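PDB 1U0K: gene product PA4716 from Pseudomonas aeruginosa, which is of unknown function but is probably an isomerase of the PhzF family, perhaps an epimerase. Local coordinates for residues A[129-134]-A[190-195]; A[259-262]-A[268-271]; A[153-158]-A[229-234]; A[45-50]-A[216-221]. All blocks are in the same frame, centred on the assembly; numbering follows the deposited sequence.

Interaction 1: A[129-134]-A[190-195]; sequences FGATPD and DKLGAA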
loop_
_atom_site.group_PDB
_atom_site.type_symbol
_atom_site.label_atom_id
_atom_site.label_comp_id
_atom_site.label_asym_id
_atom_site.label_seq_id
_atom_site.Cartn_x
_atom_site.Cartn_y
_atom_site.Cartn_z
ATOM N N PHE A 129 25.653 -1.763 -18.926
ATOM C CA PHE A 129 25.161 -0.598 -19.650
ATOM C C PHE A 129 24.559 -1.041 -20.969
ATOM O O PHE A 129 25.225 -1.681 -21.777
ATOM C CB PHE A 129 26.294 0.407 -19.882
ATOM C CG PHE A 129 26.712 1.126 -18.639
ATOM C CD1 PHE A 129 27.489 0.484 -17.683
ATOM C CD2 PHE A 129 26.304 2.425 -18.401
ATOM C CE1 PHE A 129 27.863 1.133 -16.530
ATOM C CE2 PHE A 129 26.671 3.078 -17.252
ATOM C CZ PHE A 129 27.454 2.427 -16.308
ATOM N N GLY A 130 23.289 -0.707 -21.173
ATOM C CA GLY A 130 22.523 -1.212 -22.290
ATOM C C GLY A 130 22.198 -0.132 -23.298
ATOM O O GLY A 130 23.061 0.669 -23.667
ATOM N N ALA A 131 20.944 -0.106 -23.736
ATOM C CA ALA A 131 20.520 0.747 -24.831
ATOM C C ALA A 131 20.703 2.219 -24.504
ATOM O O ALA A 131 20.682 2.634 -23.346
ATOM C CB ALA A 131 19.065 0.473 -25.189
ATOM N N THR A 132 20.909 2.993 -25.563
ATOM C CA THR A 132 20.926 4.439 -25.511
ATOM C C THR A 132 19.773 4.916 -26.390
ATOM O O THR A 132 19.811 4.695 -27.592
ATOM C CB THR A 132 22.264 4.951 -26.083
ATOM O OG1 THR A 132 23.354 4.455 -25.295
ATOM C CG2 THR A 132 22.379 6.453 -25.960
ATOM N N PRO A 133 18.741 5.535 -25.818
ATOM C CA PRO A 133 17.644 6.045 -26.647
ATOM C C PRO A 133 18.113 7.150 -27.581
ATOM O O PRO A 133 18.992 7.939 -27.198
ATOM C CB PRO A 133 16.638 6.586 -25.628
ATOM C CG PRO A 133 17.382 6.767 -24.383
ATOM C CD PRO A 133 18.505 5.789 -24.387
ATOM N N ASP A 134 17.547 7.183 -28.785
ATOM C CA ASP A 134 17.822 8.258 -29.738
ATOM C C ASP A 134 17.207 9.571 -29.257
ATOM O O ASP A 134 16.533 9.626 -28.225
ATOM C CB ASP A 134 17.430 7.884 -31.184
ATOM C CG ASP A 134 15.944 7.588 -31.368
ATOM O OD1 ASP A 134 15.107 8.061 -30.581
ATOM O OD2 ASP A 134 15.531 6.890 -32.313
ATOM N N ASP A 190 9.931 -1.380 -23.484
ATOM C CA ASP A 190 10.198 -2.671 -24.136
ATOM C C ASP A 190 11.220 -2.544 -25.251
ATOM O O ASP A 190 12.095 -3.392 -25.387
ATOM C CB ASP A 190 8.923 -3.265 -24.741
ATOM C CG ASP A 190 7.988 -3.844 -23.701
ATOM O OD1 ASP A 190 8.395 -4.004 -22.525
ATOM O OD2 ASP A 190 6.812 -4.169 -23.989
ATOM N N LYS A 191 11.083 -1.500 -26.062
ATOM C CA LYS A 191 12.010 -1.251 -27.159
ATOM C C LYS A 191 13.448 -1.093 -26.648
ATOM O O LYS A 191 14.391 -1.506 -27.317
ATOM C CB LYS A 191 11.595 -0.002 -27.949
ATOM C CG LYS A 191 10.365 -0.200 -28.824
ATOM C CD LYS A 191 10.099 1.027 -29.701
ATOM C CE LYS A 191 8.670 1.043 -30.233
ATOM N NZ LYS A 191 8.188 2.425 -30.515
ATOM N N LEU A 192 13.599 -0.512 -25.459
ATOM C CA LEU A 192 14.913 -0.242 -24.867
ATOM C C LEU A 192 15.462 -1.337 -23.947
ATOM O O LEU A 192 16.567 -1.211 -23.409
ATOM C CB LEU A 192 14.846 1.072 -24.094
ATOM C CG LEU A 192 14.475 2.282 -24.950
ATOM C CD1 LEU A 192 14.135 3.469 -24.075
ATOM C CD2 LEU A 192 15.619 2.611 -25.915
ATOM N N GLY A 193 14.698 -2.409 -23.754
ATOM C CA GLY A 193 15.095 -3.477 -22.850
ATOM C C GLY A 193 15.097 -3.055 -21.390
ATOM O O GLY A 193 15.872 -3.563 -20.586
ATOM N N ALA A 194 14.208 -2.128 -21.044
ATOM C CA ALA A 194 14.146 -1.569 -19.699
ATOM C C ALA A 194 12.811 -1.900 -19.036
ATOM O O ALA A 194 11.783 -1.997 -19.701
ATOM C CB ALA A 194 14.347 -0.054 -19.750
ATOM N N ALA A 195 12.855 -2.071 -17.726
ATOM C CA ALA A 195 11.670 -2.404 -16.929
ATOM C C ALA A 195 10.997 -1.179 -16.321
ATOM O O ALA A 195 9.766 -1.116 -16.270
ATOM C CB ALA A 195 12.047 -3.371 -15.833
HETATM O O HOH W 1 19.049 -2.242 -22.944
#
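L192, in the last turn of helix 186-192, packs against A131 and P133 in the loop that follows strand 117-129. Its CB lies 4.4 Å from A131 CB. Its CG stands beside the backbone N, anti to the carbonyl carbon (chi1 -60°), and both methyls reach the loop from there. CD2 is the closer one. It sits between the two loop residues, 4.1 Å from A131 CB and 4.1 Å from P133 CB. CD1 is a little looser, 4.3 Å from P133 CB. Beyond the loop the leucine also touches V159 of strand 158-161 and F141 of helix 135-144. The backbones do not bond directly. One water joins them: it accepts from A131 N at 3.0 Å and donates to L192 O at 2.7 Å. A131 CB lies beside that bridge, 3.5 Å from L192 O. G193, with positive phi, makes a Schellman motif. The contact joins the last turn of this helix to the loop that leads from strand 117-129 into helix 135-144. The direct contact is a small apolar patch with a water bridge beside it, so the one polar link between the segments runs through water.

Interaction 2: A[259-262]-A[268-271]; sequences DVQV and VRVG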
loop_
_atom_site.group_PDB
_atom_site.type_symbol
_atom_site.label_atom_id
_atom_site.label_comp_id
_atom_site.label_asym_id
_atom_site.label_seq_id
_atom_site.Cartn_x
_atom_site.Cartn_y
_atom_site.Cartn_z
ATOM N N ASP A 259 23.780 4.552 0.719
ATOM C CA ASP A 259 25.234 4.553 0.574
ATOM C C ASP A 259 25.623 3.712 -0.628
ATOM O O ASP A 259 25.151 2.596 -0.787
ATOM C CB ASP A 259 25.908 4.001 1.836
ATOM C CG ASP A 259 25.616 4.835 3.062
ATOM O OD1 ASP A 259 25.382 6.053 2.910
ATOM O OD2 ASP A 259 25.590 4.374 4.224
ATOM N N VAL A 260 26.486 4.256 -1.480
ATOM C CA VAL A 260 26.901 3.564 -2.693
ATOM C C VAL A 260 28.402 3.712 -2.916
ATOM O O VAL A 260 29.018 4.637 -2.409
ATOM C CB VAL A 260 26.137 4.079 -3.933
ATOM C CG1 VAL A 260 24.655 3.726 -3.830
ATOM C CG2 VAL A 260 26.311 5.594 -4.115
ATOM N N GLN A 261 28.971 2.778 -3.665
ATOM C CA GLN A 261 30.377 2.847 -4.062
ATOM C C GLN A 261 30.644 1.935 -5.248
ATOM O O GLN A 261 30.082 0.846 -5.346
ATOM C CB GLN A 261 31.289 2.474 -2.892
ATOM C CG GLN A 261 31.138 1.038 -2.432
ATOM C CD GLN A 261 31.852 0.768 -1.132
ATOM O OE1 GLN A 261 33.073 0.598 -1.113
ATOM N NE2 GLN A 261 31.094 0.714 -0.034
ATOM N N VAL A 262 31.491 2.397 -6.164
ATOM C CA VAL A 262 31.918 1.601 -7.305
ATOM C C VAL A 262 33.409 1.315 -7.128
ATOM O O VAL A 262 34.191 2.233 -6.913
ATOM C CB VAL A 262 31.674 2.349 -8.636
ATOM C CG1 VAL A 262 32.086 1.488 -9.829
ATOM C CG2 VAL A 262 30.210 2.776 -8.749
ATOM N N VAL A 268 29.597 -2.659 -7.778
ATOM C CA VAL A 268 28.927 -1.593 -7.040
ATOM C C VAL A 268 28.353 -2.177 -5.758
ATOM O O VAL A 268 27.730 -3.229 -5.776
ATOM C CB VAL A 268 27.822 -0.881 -7.866
ATOM C CG1 VAL A 268 26.891 -1.877 -8.549
ATOM C CG2 VAL A 268 27.043 0.093 -6.995
ATOM N N ARG A 269 28.601 -1.502 -4.652
ATOM C CA ARG A 269 28.062 -1.930 -3.376
ATOM C C ARG A 269 27.047 -0.904 -2.893
ATOM O O ARG A 269 27.265 0.301 -3.003
ATOM C CB ARG A 269 29.185 -2.131 -2.373
ATOM C CG ARG A 269 30.004 -3.392 -2.635
ATOM C CD ARG A 269 31.248 -3.528 -1.765
ATOM N NE ARG A 269 31.799 -4.883 -1.795
ATOM C CZ ARG A 269 32.624 -5.396 -0.872
ATOM N NH1 ARG A 269 33.016 -4.673 0.182
ATOM N NH2 ARG A 269 33.064 -6.644 -1.003
ATOM N N VAL A 270 25.918 -1.393 -2.387
ATOM C CA VAL A 270 24.866 -0.527 -1.872
ATOM C C VAL A 270 24.598 -0.889 -0.410
ATOM O O VAL A 270 24.493 -2.058 -0.076
ATOM C CB VAL A 270 23.571 -0.671 -2.695
ATOM C CG1 VAL A 270 22.484 0.271 -2.177
ATOM C CG2 VAL A 270 23.832 -0.434 -4.192
ATOM N N GLY A 271 24.516 0.108 0.458
ATOM C CA GLY A 271 24.303 -0.134 1.877
ATOM C C GLY A 271 23.410 0.889 2.540
ATOM O O GLY A 271 23.126 1.951 1.993
HETATM O O HOH W 2 28.267 1.408 -0.300
#
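V268 faces V262 in a non-hydrogen-bonded antiparallel pair. Its CG2, anti to the backbone N, leans over Q261 O at 3.5 Å. R269 pairs with Q261 by two backbone bonds. R269 N donates to Q261 O at 2.9 Å, nearly straight (162°), while the return bond from Q261 N to R269 O is longer, 3.1 Å, and more bent (137°). R269 O also accepts from a water that takes a bond from Q261 NE2. Q261 and R269 point to one face of the sheet, opposite to the valines. Their side chains cross at a slant, R269 CB 3.7 Å from Q261 CG, with amide and guanidinium planes 69° apart. The guanidinium then leads away to a long, weak ion pair with E121. These strands form the beta hairpin 256-262/267-282. In the DAP epimerase-like fold such strands curve round a central helix, and here helix 222-234 lies against the valine face: V260 and V268 touch A229, V262 touches V233. V270 continues that face, its CG2 4.3 Å from V260 CG1, and touches A225. G271 N donates to D259 O at 2.9 Å, and G271 O accepts from D259 N at 3.0 Å. D259 OD2 is bonded to Y119 OH.

Interaction 3: A[153-158]-A[229-234]; sequences SGHPPR and AAYLVE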
loop_
_atom_site.group_PDB
_atom_site.type_symbol
_atom_site.label_atom_id
_atom_site.label_comp_id
_atom_site.label_asym_id
_atom_site.label_seq_id
_atom_site.Cartn_x
_atom_site.Cartn_y
_atom_site.Cartn_z
ATOM N N SER A 153 19.065 16.797 -18.857
ATOM C CA SER A 153 20.430 17.255 -18.618
ATOM C C SER A 153 21.320 16.919 -19.793
ATOM O O SER A 153 20.889 16.267 -20.745
ATOM C CB SER A 153 20.998 16.606 -17.345
ATOM O OG SER A 153 20.073 16.659 -16.280
ATOM N N GLY A 154 22.581 17.329 -19.705
ATOM C CA GLY A 154 23.532 17.106 -20.777
ATOM C C GLY A 154 24.202 15.745 -20.800
ATOM O O GLY A 154 25.238 15.573 -21.460
ATOM N N HIS A 155 23.626 14.774 -20.092
ATOM C CA HIS A 155 24.198 13.434 -20.025
ATOM C C HIS A 155 23.210 12.455 -20.604
ATOM O O HIS A 155 22.005 12.648 -20.470
ATOM C CB HIS A 155 24.534 13.070 -18.587
ATOM C CG HIS A 155 25.298 14.134 -17.874
ATOM N ND1 HIS A 155 26.652 14.327 -18.056
ATOM C CD2 HIS A 155 24.890 15.093 -17.010
ATOM C CE1 HIS A 155 27.046 15.345 -17.311
ATOM N NE2 HIS A 155 25.996 15.829 -16.670
ATOM N N PRO A 156 23.711 11.412 -21.251
ATOM C CA PRO A 156 22.847 10.552 -22.057
ATOM C C PRO A 156 21.926 9.706 -21.181
ATOM O O PRO A 156 22.417 9.049 -20.259
ATOM C CB PRO A 156 23.843 9.673 -22.821
ATOM C CG PRO A 156 25.088 9.658 -21.972
ATOM C CD PRO A 156 25.111 10.954 -21.249
ATOM N N PRO A 157 20.619 9.739 -21.424
ATOM C CA PRO A 157 19.758 8.700 -20.866
ATOM C C PRO A 157 20.299 7.351 -21.302
ATOM O O PRO A 157 20.714 7.186 -22.452
ATOM C CB PRO A 157 18.393 8.998 -21.491
ATOM C CG PRO A 157 18.430 10.461 -21.736
ATOM C CD PRO A 157 19.842 10.723 -22.198
ATOM N N ARG A 158 20.358 6.409 -20.369
ATOM C CA ARG A 158 20.796 5.067 -20.687
ATOM C C ARG A 158 20.151 4.039 -19.802
ATOM O O ARG A 158 19.796 4.327 -18.675
ATOM C CB ARG A 158 22.306 4.955 -20.560
ATOM C CG ARG A 158 22.981 5.405 -21.822
ATOM C CD ARG A 158 24.315 4.894 -21.981
ATOM N NE ARG A 158 24.381 3.547 -22.523
ATOM C CZ ARG A 158 25.525 2.899 -22.620
ATOM N NH1 ARG A 158 26.639 3.485 -22.203
ATOM N NH2 ARG A 158 25.584 1.683 -23.125
ATOM N N ALA A 229 24.728 4.626 -9.274
ATOM C CA ALA A 229 26.106 4.802 -8.827
ATOM C C ALA A 229 27.073 4.511 -9.956
ATOM O O ALA A 229 28.028 5.261 -10.149
ATOM C CB ALA A 229 26.408 3.902 -7.641
ATOM N N ALA A 230 26.826 3.428 -10.692
ATOM C CA ALA A 230 27.698 3.010 -11.791
ATOM C C ALA A 230 27.664 4.031 -12.922
ATOM O O ALA A 230 28.684 4.271 -13.566
ATOM C CB ALA A 230 27.298 1.647 -12.310
ATOM N N TYR A 231 26.494 4.622 -13.147
ATOM C CA TYR A 231 26.305 5.647 -14.171
ATOM C C TYR A 231 27.100 6.898 -13.840
ATOM O O TYR A 231 27.835 7.415 -14.684
ATOM C CB TYR A 231 24.821 6.017 -14.294
ATOM C CG TYR A 231 24.525 7.099 -15.318
ATOM C CD1 TYR A 231 24.149 6.769 -16.612
ATOM C CD2 TYR A 231 24.608 8.441 -14.981
ATOM C CE1 TYR A 231 23.884 7.752 -17.553
ATOM C CE2 TYR A 231 24.347 9.436 -15.914
ATOM C CZ TYR A 231 23.990 9.081 -17.194
ATOM O OH TYR A 231 23.726 10.079 -18.113
ATOM N N LEU A 232 26.938 7.395 -12.617
ATOM C CA LEU A 232 27.627 8.602 -12.179
ATOM C C LEU A 232 29.143 8.433 -12.292
ATOM O O LEU A 232 29.831 9.328 -12.754
ATOM C CB LEU A 232 27.215 8.988 -10.754
ATOM C CG LEU A 232 25.753 9.423 -10.577
ATOM C CD1 LEU A 232 25.384 9.515 -9.113
ATOM C CD2 LEU A 232 25.484 10.760 -11.263
ATOM N N VAL A 233 29.650 7.266 -11.919
ATOM C CA VAL A 233 31.082 6.990 -11.988
ATOM C C VAL A 233 31.559 6.834 -13.444
ATOM O O VAL A 233 32.648 7.292 -13.797
ATOM C CB VAL A 233 31.422 5.751 -11.119
ATOM C CG1 VAL A 233 32.811 5.222 -11.401
ATOM C CG2 VAL A 233 31.286 6.115 -9.652
ATOM N N GLU A 234 30.738 6.205 -14.277
ATOM C CA GLU A 234 31.061 5.977 -15.689
ATOM C C GLU A 234 31.204 7.297 -16.459
ATOM O O GLU A 234 32.076 7.425 -17.327
ATOM C CB GLU A 234 29.983 5.092 -16.335
ATOM C CG GLU A 234 30.084 4.912 -17.846
ATOM C CD GLU A 234 31.390 4.283 -18.283
ATOM O OE1 GLU A 234 31.714 3.173 -17.807
ATOM O OE2 GLU A 234 32.094 4.904 -19.114
#
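Y231 reaches from helix 222-234 to the loop 153-158 and touches P156, H155 and R158 there. It has by far the largest buried surface of the contact. Its CG is anti to the backbone N (chi1 179°), which carries the ring outward from the helix to the loop. The hydroxyl donates to P156 O at 2.7 Å. This bond is short but arrives well above the carbonyl plane, 46° out of it, so it does not follow a lone pair. P156 O lies in the plane of the tyrosine ring, at its edge, 3.3 Å from Y231 CE1. Two carbons also crowd the hydroxyl: H155 CB lies 3.1 Å from Y231 OH, and P156 CD lies 3.5 Å from it. The imidazole itself turns away. In the DAP epimerase-like fold a helix runs through the centre of each beta barrel. Helix 222-234 fits that role here, with A229 and V233 packed on strand 256-262, A230 on strand 117-129, and Y231 on L168 and P170 in another part of the wall. R158 begins strand 158-161. Its CB meets the ring edge loosely, 4.4 Å from Y231 CE1. The rest of its chain turns away from the tyrosine. Its guanidinium bonds to G130 O through NH2 and, through NH1, to the hydroxyl of Y235, whose ring meets that of Y231 with planes about 40° apart.

Interaction 4: A[45-50]-A[216-221]; sequences RQFESI and VEDVAT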
loop_
_atom_site.group_PDB
_atom_site.type_symbol
_atom_site.label_atom_id
_atom_site.label_comp_id
_atom_site.label_asym_id
_atom_site.label_seq_id
_atom_site.Cartn_x
_atom_site.Cartn_y
_atom_site.Cartn_z
ATOM N N ARG A 45 0.995 -4.791 2.025
ATOM C CA ARG A 45 1.002 -3.496 1.325
ATOM C C ARG A 45 2.299 -2.697 1.421
ATOM O O ARG A 45 2.334 -1.509 1.091
ATOM C CB ARG A 45 -0.211 -2.659 1.748
ATOM C CG ARG A 45 -1.502 -3.358 1.414
ATOM C CD ARG A 45 -2.692 -2.742 2.064
ATOM N NE ARG A 45 -2.944 -1.396 1.575
ATOM C CZ ARG A 45 -3.719 -1.092 0.549
ATOM N NH1 ARG A 45 -4.302 -2.050 -0.155
ATOM N NH2 ARG A 45 -3.907 0.184 0.220
ATOM N N GLN A 46 3.382 -3.349 1.833
ATOM C CA GLN A 46 4.694 -2.749 1.714
ATOM C C GLN A 46 5.082 -2.776 0.234
ATOM O O GLN A 46 4.632 -3.662 -0.496
ATOM C CB GLN A 46 5.695 -3.518 2.581
ATOM C CG GLN A 46 5.254 -3.609 4.030
ATOM C CD GLN A 46 5.105 -2.235 4.677
ATOM O OE1 GLN A 46 6.045 -1.445 4.670
ATOM N NE2 GLN A 46 3.918 -1.949 5.229
ATOM N N PHE A 47 5.867 -1.811 -0.203
ATOM C CA PHE A 47 6.194 -1.678 -1.628
ATOM C C PHE A 47 6.780 -3.004 -2.131
ATOM O O PHE A 47 6.471 -3.439 -3.234
ATOM C CB PHE A 47 7.145 -0.510 -1.888
ATOM C CG PHE A 47 7.173 -0.047 -3.328
ATOM C CD1 PHE A 47 6.392 1.031 -3.751
ATOM C CD2 PHE A 47 7.977 -0.685 -4.259
ATOM C CE1 PHE A 47 6.424 1.462 -5.082
ATOM C CE2 PHE A 47 8.001 -0.261 -5.596
ATOM C CZ PHE A 47 7.228 0.804 -6.000
ATOM N N GLU A 48 7.616 -3.626 -1.312
ATOM C CA GLU A 48 8.068 -4.998 -1.545
ATOM C C GLU A 48 7.977 -5.824 -0.270
ATOM O O GLU A 48 8.099 -5.285 0.834
ATOM C CB GLU A 48 9.510 -5.006 -2.059
ATOM C CG GLU A 48 9.634 -4.445 -3.459
ATOM C CD GLU A 48 11.042 -4.452 -3.997
ATOM O OE1 GLU A 48 11.871 -3.663 -3.521
ATOM O OE2 GLU A 48 11.316 -5.240 -4.927
ATOM N N SER A 49 7.702 -7.114 -0.443
ATOM C CA SER A 49 7.919 -8.135 0.588
ATOM C C SER A 49 8.973 -9.116 0.071
ATOM O O SER A 49 9.076 -9.354 -1.127
ATOM C CB SER A 49 6.641 -8.902 0.932
ATOM O OG SER A 49 5.708 -8.105 1.654
ATOM N N ILE A 50 9.750 -9.680 0.992
ATOM C CA ILE A 50 10.750 -10.692 0.655
ATOM C C ILE A 50 10.505 -11.941 1.483
ATOM O O ILE A 50 10.168 -11.864 2.671
ATOM C CB ILE A 50 12.208 -10.148 0.829
ATOM C CG1 ILE A 50 13.237 -11.238 0.525
ATOM C CG2 ILE A 50 12.433 -9.542 2.214
ATOM C CD1 ILE A 50 14.609 -10.716 0.266
ATOM N N VAL A 216 2.117 4.962 -7.127
ATOM C CA VAL A 216 2.791 4.834 -5.841
ATOM C C VAL A 216 4.282 5.073 -6.057
ATOM O O VAL A 216 4.916 4.403 -6.864
ATOM C CB VAL A 216 2.565 3.442 -5.210
ATOM C CG1 VAL A 216 3.194 3.367 -3.821
ATOM C CG2 VAL A 216 1.077 3.123 -5.127
ATOM N N GLU A 217 4.837 6.045 -5.343
ATOM C CA GLU A 217 6.246 6.383 -5.468
ATOM C C GLU A 217 7.034 5.562 -4.465
ATOM O O GLU A 217 6.618 5.414 -3.321
ATOM C CB GLU A 217 6.457 7.883 -5.222
ATOM C CG GLU A 217 7.844 8.377 -5.604
ATOM C CD GLU A 217 8.060 9.851 -5.309
ATOM O OE1 GLU A 217 7.059 10.560 -5.067
ATOM O OE2 GLU A 217 9.233 10.293 -5.315
ATOM N N ASP A 218 8.175 5.025 -4.895
ATOM C CA ASP A 218 9.032 4.240 -4.016
ATOM C C ASP A 218 9.898 5.201 -3.215
ATOM O O ASP A 218 10.424 6.159 -3.769
ATOM C CB ASP A 218 9.899 3.287 -4.851
ATOM C CG ASP A 218 10.543 2.168 -4.027
ATOM O OD1 ASP A 218 10.054 1.819 -2.927
ATOM O OD2 ASP A 218 11.555 1.555 -4.439
ATOM N N VAL A 219 10.038 4.935 -1.922
ATOM C CA VAL A 219 10.808 5.783 -1.010
ATOM C C VAL A 219 12.309 5.742 -1.330
ATOM O O VAL A 219 12.965 6.778 -1.373
ATOM C CB VAL A 219 10.581 5.359 0.463
ATOM C CG1 VAL A 219 11.494 6.126 1.412
ATOM C CG2 VAL A 219 9.103 5.536 0.859
ATOM N N ALA A 220 12.851 4.543 -1.537
ATOM C CA ALA A 220 14.292 4.364 -1.702
ATOM C C ALA A 220 14.577 3.024 -2.372
ATOM O O ALA A 220 14.367 1.977 -1.766
ATOM C CB ALA A 220 14.990 4.446 -0.353
ATOM N N THR A 221 15.079 3.071 -3.608
ATOM C CA THR A 221 15.122 1.918 -4.498
ATOM C C THR A 221 16.541 1.360 -4.610
ATOM O O THR A 221 17.359 1.872 -5.372
ATOM C CB THR A 221 14.600 2.341 -5.888
ATOM O OG1 THR A 221 13.331 3.003 -5.747
ATOM C CG2 THR A 221 14.300 1.151 -6.776
HETATM O O HOH W 3 12.370 -0.935 -4.859
#
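F47 stacks on D218 in the tight part of this contact. The ring and the carboxylate are nearly parallel, 17° apart. D218 OD1 sits over one face of the ring, towards its rim, 3.5 Å from F47 CG. D218 CB lies over the same face in a CH-pi contact, 4.0 Å from the ring centroid. The aspartate chain runs with CG anti to its backbone N (chi1 -164°), which lays it across the phenylalanine. Polar bonds fix the carboxylate in this pose. OD1 is bonded to N21 ND2. OD2 accepts from T221 OG1 at 2.6 Å, on the anti side and 32° out of the carboxylate plane. OD2 also accepts from a water at 2.7 Å, and that water donates to E48 OE1 at 3.1 Å. The other end of the contact is looser. There V216 CG1 only brushes the ring, 4.0 Å from F47 CE1, and V216 O lies at the ring edge, 3.8 Å from the same carbon. D218 is buried, while F47 and V216 are partly exposed next to R45 of the second subunit, which packs on both. E48 is the predicted active-site residue. The water between its carboxylate and D218, beside the start of helix 222-234, is consistent with the active-site cleft between the two domains of PhzF-family proteins.

Interaction 2 is the buried one, made of regular backbone bonds and a valine face. Interactions 1 and 3 lie further out, each between a loop and a helix. Interactions 2 and 3 share helix 222-234, which meets the hairpin through small apolar side chains and the loop through a tyrosine. Interactions 1 and 3 touch directly: their loops are joined by a probable hydrogen bond from R158 NH2 to G130 O. Their chemistry differs: leucine packing with a water bridge in interaction 1, a tyrosine hydroxyl bond in interaction 3. Interaction 4 lies nearest the chain centre, touches none of the others, and alone holds the predicted active-site residue and reaches the second subunit.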